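Local coordinates for foldase protein PrsA 2 (Bacillus anthracis, PDB 6VJ4) that assists the folding of secreted proteins, the protective antigen among them, after their export across the membrane, and has peptidyl-prolyl cis-trans isomerase activity, at residues N90-D101 with E216-F225. Numbering follows the deposited sequence. Where two conformers were deposited one is given.
Sequences NKAIKQSVTEKD and EEERTADPIF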
ATOM      1  N   ASN A  90     -18.204   5.221   8.093  1.00 50.25           N
ATOM      2  CA  ASN A  90     -19.655   5.273   8.152  1.00 50.84           C
ATOM      3  C   ASN A  90     -20.194   5.852   6.844  1.00 50.61           C
ATOM      4  O   ASN A  90     -21.208   5.333   6.345  1.00 46.19           O
ATOM      5  CB  ASN A  90     -20.179   6.111   9.322  1.00 54.30           C
ATOM      6  CG  ASN A  90     -20.038   5.427  10.665  1.00 56.15           C
ATOM      7  OD1 ASN A  90     -19.617   4.273  10.741  1.00 57.01           O
ATOM      8  ND2 ASN A  90     -20.410   6.126  11.726  1.00 60.13           N
ATOM      9  N   LYS A  91     -19.540   6.896   6.333  1.00 46.91           N
ATOM     10  CA  LYS A  91     -19.970   7.550   5.071  1.00 46.54           C
ATOM     11  C   LYS A  91     -19.772   6.569   3.910  1.00 44.53           C
ATOM     12  O   LYS A  91     -20.659   6.510   3.029  1.00 44.31           O
ATOM     13  CB  LYS A  91     -19.190   8.853   4.859  1.00 48.62           C
ATOM     14  CG  LYS A  91     -19.572   9.652   3.622  1.00 51.58           C
ATOM     15  CD  LYS A  91     -18.740  10.904   3.425  1.00 55.97           C
ATOM     16  CE  LYS A  91     -19.095  11.661   2.161  1.00 59.97           C
ATOM     17  NZ  LYS A  91     -18.237  12.854   1.969  1.00 63.32           N
ATOM     18  N   ALA A  92     -18.666   5.818   3.924  1.00 43.88           N
ATOM     19  CA  ALA A  92     -18.362   4.828   2.862  1.00 45.52           C
ATOM     20  C   ALA A  92     -19.417   3.708   2.869  1.00 45.98           C
ATOM     21  O   ALA A  92     -19.852   3.281   1.778  1.00 43.51           O
ATOM     22  CB  ALA A  92     -16.985   4.260   3.073  1.00 46.94           C
ATOM     23  N   ILE A  93     -19.784   3.235   4.057  1.00 46.35           N
ATOM     24  CA  ILE A  93     -20.797   2.145   4.175  1.00 49.26           C
ATOM     25  C   ILE A  93     -22.150   2.691   3.705  1.00 49.65           C
ATOM     26  O   ILE A  93     -22.867   1.958   3.000  1.00 47.54           O
ATOM     27  CB  ILE A  93     -20.836   1.584   5.611  1.00 52.67           C
ATOM     28  CG1 ILE A  93     -19.490   0.960   5.993  1.00 55.67           C
ATOM     29  CG2 ILE A  93     -21.975   0.586   5.777  1.00 54.62           C
ATOM     30  CD1 ILE A  93     -19.370   0.588   7.447  1.00 57.30           C
ATOM     31  N   LYS A  94     -22.464   3.938   4.057  1.00 47.34           N
ATOM     32  CA  LYS A  94     -23.750   4.545   3.627  1.00 49.91           C
ATOM     33  C   LYS A  94     -23.759   4.675   2.098  1.00 48.91           C
ATOM     34  O   LYS A  94     -24.816   4.425   1.499  1.00 49.33           O
ATOM     35  CB  LYS A  94     -23.975   5.890   4.327  1.00 53.76           C
ATOM     36  CG  LYS A  94     -25.299   6.565   4.004  1.00 58.89           C
ATOM     37  CD  LYS A  94     -25.668   7.702   4.935  1.00 63.85           C
ATOM     38  CE  LYS A  94     -27.073   8.213   4.677  1.00 68.95           C
ATOM     39  NZ  LYS A  94     -27.468   9.285   5.621  1.00 73.33           N
ATOM     40  N   GLN A  95     -22.620   5.020   1.486  1.00 43.99           N
ATOM     41  CA  GLN A  95     -22.563   5.167   0.008  1.00 45.80           C
ATOM     42  C   GLN A  95     -22.483   3.795  -0.671  1.00 42.96           C
ATOM     43  O   GLN A  95     -22.814   3.730  -1.858  1.00 44.73           O
ATOM     44  CB  GLN A  95     -21.405   6.079  -0.399  1.00 47.19           C
ATOM     45  CG  GLN A  95     -21.638   7.524   0.019  1.00 51.09           C
ATOM     46  CD  GLN A  95     -20.512   8.460  -0.349  1.00 53.05           C
ATOM     47  OE1 GLN A  95     -20.470   9.600   0.100  1.00 57.33           O
ATOM     48  NE2 GLN A  95     -19.599   7.992  -1.183  1.00 53.94           N
ATOM     49  N   SER A  96     -22.114   2.737   0.059  1.00 44.20           N
ATOM     50  CA  SER A  96     -22.027   1.381  -0.552  1.00 45.22           C
ATOM     51  C   SER A  96     -23.427   0.878  -0.938  1.00 43.26           C
ATOM     52  O   SER A  96     -23.521  -0.076  -1.733  1.00 45.93           O
ATOM     53  CB  SER A  96     -21.381   0.395   0.385  1.00 46.02           C
ATOM     54  OG  SER A  96     -22.289  -0.008   1.402  1.00 45.41           O
ATOM     55  N   VAL A  97     -24.472   1.480  -0.379  1.00 41.91           N
ATOM     56  CA  VAL A  97     -25.861   1.001  -0.662  1.00 41.91           C
ATOM     57  C   VAL A  97     -26.347   1.675  -1.945  1.00 41.86           C
ATOM     58  O   VAL A  97     -26.589   2.904  -1.933  1.00 42.00           O
ATOM     59  CB  VAL A  97     -26.812   1.242   0.523  1.00 41.52           C
ATOM     60  CG1 VAL A  97     -28.219   0.739   0.225  1.00 42.42           C
ATOM     61  CG2 VAL A  97     -26.290   0.601   1.803  1.00 44.00           C
ATOM     62  N   THR A  98     -26.467   0.887  -3.012  1.00 41.44           N
ATOM     63  CA  THR A  98     -26.894   1.395  -4.341  1.00 41.59           C
ATOM     64  C   THR A  98     -28.403   1.205  -4.504  1.00 39.25           C
ATOM     65  O   THR A  98     -28.990   0.405  -3.763  1.00 35.74           O
ATOM     66  CB  THR A  98     -26.155   0.660  -5.467  1.00 44.74           C
ATOM     67  OG1 THR A  98     -26.600  -0.696  -5.444  1.00 45.25           O
ATOM     68  CG2 THR A  98     -24.647   0.720  -5.330  1.00 46.30           C
ATOM     69  N   GLU A  99     -29.002   1.924  -5.451  1.00 37.20           N
ATOM     70  CA  GLU A  99     -30.448   1.773  -5.731  1.00 37.56           C
ATOM     71  C   GLU A  99     -30.707   0.305  -6.086  1.00 35.09           C
ATOM     72  O   GLU A  99     -31.772  -0.202  -5.709  1.00 33.80           O
ATOM     73  CB  GLU A  99     -30.875   2.713  -6.864  1.00 42.35           C
ATOM     74  CG  GLU A  99     -32.374   2.695  -7.146  1.00 46.14           C
ATOM     75  CD  GLU A  99     -33.268   3.237  -6.035  1.00 50.21           C
ATOM     76  OE1 GLU A  99     -32.740   3.906  -5.117  1.00 56.47           O
ATOM     77  OE2 GLU A  99     -34.497   3.000  -6.097  1.00 51.43           O
ATOM     78  N   LYS A 100     -29.769  -0.334  -6.798  1.00 37.36           N
ATOM     79  CA  LYS A 100     -29.921  -1.778  -7.142  1.00 38.99           C
ATOM     80  C   LYS A 100     -29.968  -2.612  -5.853  1.00 36.42           C
ATOM     81  O   LYS A 100     -30.812  -3.530  -5.768  1.00 35.93           O
ATOM     82  CB  LYS A 100     -28.786  -2.271  -8.039  1.00 43.51           C
ATOM     83  CG  LYS A 100     -28.738  -3.786  -8.203  1.00 48.51           C
ATOM     84  CD  LYS A 100     -27.884  -4.269  -9.354  1.00 53.05           C
ATOM     85  CE  LYS A 100     -27.815  -5.782  -9.424  1.00 57.48           C
ATOM     86  NZ  LYS A 100     -29.165  -6.390  -9.508  1.00 57.15           N
ATOM     87  N   ASP A 101     -29.103  -2.302  -4.883  1.00 35.11           N
ATOM     88  CA  ASP A 101     -29.122  -3.026  -3.584  1.00 34.70           C
ATOM     89  C   ASP A 101     -30.508  -2.859  -2.952  1.00 32.51           C
ATOM     90  O   ASP A 101     -31.044  -3.851  -2.427  1.00 32.16           O
ATOM     91  CB  ASP A 101     -28.062  -2.510  -2.608  1.00 37.04           C
ATOM     92  CG  ASP A 101     -26.623  -2.845  -2.979  1.00 42.38           C
ATOM     93  OD1 ASP A 101     -26.410  -3.888  -3.618  1.00 42.34           O
ATOM     94  OD2 ASP A 101     -25.713  -2.054  -2.607  1.00 43.38           O
ATOM     95  N   GLU A 216     -28.223   0.066   5.410  1.00 41.33           N
ATOM     96  CA  GLU A 216     -27.164   0.956   5.963  1.00 46.56           C
ATOM     97  C   GLU A 216     -26.790   0.446   7.360  1.00 49.12           C
ATOM     98  O   GLU A 216     -25.597   0.177   7.598  1.00 52.43           O
ATOM     99  CB  GLU A 216     -27.637   2.412   6.041  1.00 47.63           C
ATOM    100  CG  GLU A 216     -27.729   3.122   4.698  1.00 48.57           C
ATOM    101  CD  GLU A 216     -28.401   4.492   4.734  1.00 52.02           C
ATOM    102  OE1 GLU A 216     -28.932   4.863   5.797  1.00 57.84           O
ATOM    103  OE2 GLU A 216     -28.405   5.184   3.692  1.00 51.83           O
ATOM    104  N   GLU A 217     -27.794   0.275   8.225  1.00 49.09           N
ATOM    105  CA  GLU A 217     -27.590  -0.181   9.632  1.00 54.97           C
ATOM    106  C   GLU A 217     -26.932  -1.574   9.668  1.00 56.67           C
ATOM    107  O   GLU A 217     -25.916  -1.726  10.370  1.00 59.00           O
ATOM    108  CB  GLU A 217     -28.923  -0.130  10.381  1.00 57.45           C
ATOM    109  CG  GLU A 217     -29.455   1.290  10.539  1.00 60.04           C
ATOM    110  CD  GLU A 217     -30.876   1.427  11.062  1.00 63.43           C
ATOM    111  OE1 GLU A 217     -31.564   0.388  11.210  1.00 64.70           O
ATOM    112  OE2 GLU A 217     -31.302   2.581  11.307  1.00 65.92           O
ATOM    113  N   GLU A 218     -27.473  -2.546   8.927  0.70 55.19           N
ATOM    114  CA  GLU A 218     -26.923  -3.934   8.932  0.70 55.73           C
ATOM    115  C   GLU A 218     -25.459  -3.933   8.473  0.70 55.06           C
ATOM    116  O   GLU A 218     -24.645  -4.625   9.111  0.70 56.29           O
ATOM    117  CB  GLU A 218     -27.776  -4.854   8.056  0.70 56.15           C
ATOM    118  CG  GLU A 218     -29.155  -5.133   8.634  0.70 55.77           C
ATOM    119  CD  GLU A 218     -30.133  -5.804   7.679  0.70 54.58           C
ATOM    120  OE1 GLU A 218     -29.860  -5.821   6.460  0.70 51.48           O
ATOM    121  OE2 GLU A 218     -31.168  -6.303   8.157  0.70 55.62           O
ATOM    122  N   ARG A 219     -25.129  -3.178   7.421  1.00 51.07           N
ATOM    123  CA  ARG A 219     -23.733  -3.140   6.918  1.00 50.52           C
ATOM    124  C   ARG A 219     -22.818  -2.411   7.912  1.00 51.72           C
ATOM    125  O   ARG A 219     -21.629  -2.776   7.985  1.00 54.59           O
ATOM    126  CB  ARG A 219     -23.683  -2.483   5.537  1.00 48.76           C
ATOM    127  CG  ARG A 219     -24.295  -3.338   4.439  1.00 47.95           C
ATOM    128  CD  ARG A 219     -24.212  -2.681   3.083  1.00 47.36           C
ATOM    129  NE  ARG A 219     -24.713  -3.567   2.049  1.00 44.64           N
ATOM    130  CZ  ARG A 219     -24.663  -3.312   0.751  1.00 47.31           C
ATOM    131  NH1 ARG A 219     -24.119  -2.188   0.316  1.00 48.11           N
ATOM    132  NH2 ARG A 219     -25.158  -4.188  -0.109  1.00 47.49           N
ATOM    133  N   THR A 220     -23.346  -1.415   8.632  1.00 53.38           N
ATOM    134  CA  THR A 220     -22.534  -0.642   9.606  1.00 57.34           C
ATOM    135  C   THR A 220     -22.270  -1.496  10.852  1.00 61.85           C
ATOM    136  O   THR A 220     -21.148  -1.414  11.391  1.00 60.12           O
ATOM    137  CB  THR A 220     -23.219   0.683   9.968  1.00 59.91           C
ATOM    138  OG1 THR A 220     -23.346   1.450   8.769  1.00 56.65           O
ATOM    139  CG2 THR A 220     -22.448   1.485  10.995  1.00 63.58           C
ATOM    140  N   ALA A 221     -23.263  -2.282  11.282  1.00 63.71           N
ATOM    141  CA  ALA A 221     -23.129  -3.131  12.492  1.00 69.26           C
ATOM    142  C   ALA A 221     -22.407  -4.444  12.158  1.00 70.36           C
ATOM    143  O   ALA A 221     -22.213  -5.257  13.082  1.00 74.12           O
ATOM    144  CB  ALA A 221     -24.493  -3.395  13.082  1.00 71.75           C
ATOM    145  N   ASP A 222     -22.003  -4.629  10.897  1.00 68.16           N
ATOM    146  CA  ASP A 222     -21.338  -5.886  10.465  1.00 72.65           C
ATOM    147  C   ASP A 222     -19.848  -5.623  10.256  1.00 74.15           C
ATOM    148  O   ASP A 222     -19.467  -4.928   9.319  1.00 77.45           O
ATOM    149  CB  ASP A 222     -22.007  -6.437   9.203  1.00 74.55           C
ATOM    150  CG  ASP A 222     -21.460  -7.769   8.721  1.00 78.31           C
ATOM    151  OD1 ASP A 222     -20.653  -8.375   9.456  1.00 78.38           O
ATOM    152  OD2 ASP A 222     -21.852  -8.190   7.607  1.00 80.14           O
ATOM    153  N   PRO A 223     -18.957  -6.155  11.126  1.00 79.78           N
ATOM    154  CA  PRO A 223     -17.517  -5.963  10.962  1.00 79.50           C
ATOM    155  C   PRO A 223     -17.003  -6.645   9.684  1.00 78.43           C
ATOM    156  O   PRO A 223     -16.154  -6.082   9.029  1.00 78.19           O
ATOM    157  CB  PRO A 223     -16.896  -6.614  12.211  1.00 82.23           C
ATOM    158  CG  PRO A 223     -18.050  -6.753  13.188  1.00 84.28           C
ATOM    159  CD  PRO A 223     -19.280  -6.941  12.326  1.00 82.83           C
ATOM    160  N   ILE A 224     -17.550  -7.824   9.365  1.00 83.23           N
ATOM    161  CA  ILE A 224     -17.154  -8.600   8.150  1.00 84.44           C
ATOM    162  C   ILE A 224     -17.325  -7.715   6.907  1.00 82.14           C
ATOM    163  O   ILE A 224     -16.390  -7.681   6.086  1.00 84.51           O
ATOM    164  CB  ILE A 224     -17.967  -9.909   8.041  1.00 89.82           C
ATOM    165  CG1 ILE A 224     -17.801 -10.786   9.287  1.00 93.16           C
ATOM    166  CG2 ILE A 224     -17.613 -10.667   6.766  1.00 90.47           C
ATOM    167  CD1 ILE A 224     -18.651 -12.039   9.283  1.00 96.96           C
ATOM    168  N   PHE A 225     -18.467  -7.026   6.780  1.00 76.27           N
ATOM    169  CA  PHE A 225     -18.719  -6.162   5.594  1.00 69.76           C
ATOM    170  C   PHE A 225     -17.742  -4.980   5.570  1.00 66.01           C
ATOM    171  O   PHE A 225     -17.091  -4.776   4.533  1.00 64.06           O
ATOM    172  CB  PHE A 225     -20.158  -5.638   5.574  1.00 67.55           C
ATOM    173  CG  PHE A 225     -20.446  -4.720   4.413  1.00 64.28           C
ATOM    174  CD1 PHE A 225     -20.130  -3.371   4.479  1.00 61.89           C
ATOM    175  CD2 PHE A 225     -21.003  -5.212   3.242  1.00 62.87           C
ATOM    176  CE1 PHE A 225     -20.376  -2.533   3.402  1.00 60.56           C
ATOM    177  CE2 PHE A 225     -21.249  -4.370   2.167  1.00 64.98           C
ATOM    178  CZ  PHE A 225     -20.930  -3.034   2.248  1.00 61.62           C
TER
HETATM  179  O   HOH W   1     -27.428   4.870   1.392  1.00 40.51           O
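Where Ile93 and Lys94 meet Thr220 and Glu216, helix segments 90-95 and 216-220 cross at 131° with axes 9.2 Å apart at closest approach. This helix-on-helix crossing, with a capping box beside it, joins helix 76-95 and the start of helix 99-104 to helices 204-220 and 223-236, the four-stranded sheet lying between them in sequence.

Arg219, extended from CG to NE, reaches across to Ser96 with NH1. Arg219 NH1 donates to Ser96 OG at 3.0 Å, with the oxygen near the guanidinium plane, and more weakly to the carbonyl O of Ser96. A third bond from Arg219 NH1, weak and part of a salt bridge, reaches Asp101 OD2 at 3.3 Å, the carboxylate turned 74° against the guanidinium. Three acceptors thus share two N-H groups, which fits two of the bonds being weak. Asp101 is itself held by the capping box: Thr98 N donates to OD2 from above the carboxylate plane, and Asp101 N returns a bond to Thr98 OG1. Phe225 CE2 sits 3.4 Å above the guanidinium plane of Arg219, off toward its rim, while Arg219 CD lies likewise over the rim of the ring.

Further along, Ile93 CG2 packs 3.5 Å from Arg219 CB and also touches Thr220 OG1. That hydroxyl donates back to Glu216 O, which accepts Thr220 N as well. At the exposed margin the Lys94 methylenes lie against the Glu216 carboxylate, and a water donates to both Lys94 O and Glu216 OE2. Val97 O binds Arg212 of helix 204-220. Ser96 OG, at chi1 76°, turns back to donate to Ile93 O at 2.6 Å while accepting from Arg219 NH1.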